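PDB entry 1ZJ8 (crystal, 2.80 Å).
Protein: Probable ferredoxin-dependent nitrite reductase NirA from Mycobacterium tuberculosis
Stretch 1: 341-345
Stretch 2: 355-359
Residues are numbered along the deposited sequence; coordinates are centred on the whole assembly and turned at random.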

# COMPACT_ATOMS: atom_id res chain seq x y z
N ASP A 341 7.43 -2.44 -11.90
CA ASP A 341 6.20 -1.65 -11.76
C ASP A 341 5.20 -1.86 -12.88
O ASP A 341 4.09 -1.36 -12.78
CB ASP A 341 6.49 -0.16 -11.55
CG ASP A 341 7.16 0.51 -12.75
OD1 ASP A 341 7.25 -0.12 -13.80
OD2 ASP A 341 7.58 1.68 -12.63
N HIS A 342 5.58 -2.61 -13.92
CA HIS A 342 4.73 -2.89 -15.07
C HIS A 342 4.26 -1.68 -15.85
O HIS A 342 3.29 -1.75 -16.55
CB HIS A 342 3.51 -3.70 -14.64
CG HIS A 342 3.86 -5.01 -14.02
ND1 HIS A 342 4.47 -6.02 -14.73
CD2 HIS A 342 3.70 -5.47 -12.76
CE1 HIS A 342 4.67 -7.05 -13.93
NE2 HIS A 342 4.22 -6.73 -12.72
N VAL A 343 4.98 -0.58 -15.77
CA VAL A 343 4.63 0.59 -16.57
C VAL A 343 5.10 0.45 -18.04
O VAL A 343 6.20 -0.02 -18.30
CB VAL A 343 5.17 1.86 -15.89
CG1 VAL A 343 5.39 2.98 -16.89
CG2 VAL A 343 4.20 2.31 -14.77
N GLY A 344 4.26 0.87 -18.99
CA GLY A 344 4.59 0.75 -20.41
C GLY A 344 3.89 -0.44 -21.03
O GLY A 344 2.98 -1.01 -20.40
N VAL A 345 4.32 -0.84 -22.23
CA VAL A 345 3.64 -1.90 -22.99
C VAL A 345 4.42 -3.18 -22.87
O VAL A 345 5.65 -3.15 -22.98
CB VAL A 345 3.49 -1.55 -24.49
CG1 VAL A 345 2.64 -2.59 -25.18
CG2 VAL A 345 2.90 -0.18 -24.68
N VAL A 355 -0.77 -2.72 -21.04
CA VAL A 355 -0.31 -1.33 -21.08
C VAL A 355 -0.42 -0.76 -19.67
O VAL A 355 -1.50 -0.71 -19.11
CB VAL A 355 -1.21 -0.52 -22.06
CG1 VAL A 355 -0.89 0.96 -22.04
CG2 VAL A 355 -1.09 -1.09 -23.45
N GLY A 356 0.70 -0.36 -19.08
CA GLY A 356 0.68 0.27 -17.75
C GLY A 356 0.81 1.78 -17.84
O GLY A 356 1.62 2.30 -18.61
N VAL A 357 0.02 2.50 -17.05
CA VAL A 357 0.04 3.95 -17.09
C VAL A 357 0.34 4.51 -15.73
O VAL A 357 0.04 3.90 -14.71
CB VAL A 357 -1.28 4.58 -17.56
CG1 VAL A 357 -1.45 4.41 -19.04
CG2 VAL A 357 -2.48 4.00 -16.81
N ALA A 358 0.91 5.71 -15.74
CA ALA A 358 1.43 6.32 -14.52
C ALA A 358 0.74 7.64 -14.29
O ALA A 358 1.06 8.63 -14.94
CB ALA A 358 2.95 6.55 -14.61
N PRO A 359 -0.19 7.67 -13.34
CA PRO A 359 -0.68 8.96 -12.90
C PRO A 359 0.40 9.59 -12.02
O PRO A 359 1.55 9.12 -12.02
CB PRO A 359 -1.95 8.60 -12.12
CG PRO A 359 -1.89 7.11 -11.85
CD PRO A 359 -0.78 6.53 -12.61

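The two stretches meet in a short antiparallel pairing, Gly-344 and Val-345 against Gly-356 and Val-355, with loop residues of both stretches adding contacts, and the centre of the contact is a pair of glycines. Gly-344 and Gly-356 form a hydrogen-bonded pair closed by two nearly straight bonds: Gly-344 N gives its hydrogen to Gly-356 O at 3.0 Å, and Gly-356 N gives its own to Gly-344 O at 2.7 Å. Angles at the hydrogens of 166° and 169° show that the two backbones lie well aligned here.

Each glycine suits its place for a different reason. Gly-344 has phi/psi of 101/-166, angles at which a CB would be jammed against the carbonyl oxygen of Val-343; the demand comes from its own backbone. Gly-356 has ordinary strand angles, -101/137, and its constraint comes from the partner stretch. A CB in ideal position on Gly-356 would lie 2.1 Å from His-342 O and 3.0 Å from Val-343 CA, both clashes. With hydrogen there instead, the loop can fold close over the strand, and Gly-356 CA approaches His-342 O to 3.5 Å in a CA-H...O contact. A similar contact, Val-355 CA to Gly-344 O at 3.4 Å, accompanies the stronger bond to the same carbonyl oxygen.

One step along, Val-345 and Val-355 form the non-hydrogen-bonded pair. Their side chains project from the same face of the sheet, and both adopt the t rotamer, with chi1 of -173° and 174°. Val-345 CG2 and Val-355 CG2 come to 4.3 Å, a loose apolar contact. Beta-branched valine is at home in such extended backbone, and here its methyls supply the cross-strand packing that the glycine pair cannot.

Before the strand, Val-343 points sideways to the other stretch. Its t rotamer (chi1 155°) places CG2 4.4 Å from Ala-358 CB, and since the alanine's CA-to-CB bond points toward stretch 1, its single methyl is enough to make this contact. Val-357, by contrast, points away, and its m side chain (chi1 -75°) is out of contact with stretch 1.

The turn leading into the strand is braced from within. Asp-341, in the p rotamer (chi1 64°), brings OD1 back to accept a hydrogen bond from Val-343 N at 3.0 Å; a short carboxylate suits this reach across two residues. Between them His-342 has positive phi (61/23), and its m side chain (chi1 -60°) leads away at its end. The ring, whose NE2 is hydrogen-bonded elsewhere in the structure, takes no part in the contact; it is the backbone O that meets Gly-356 CA.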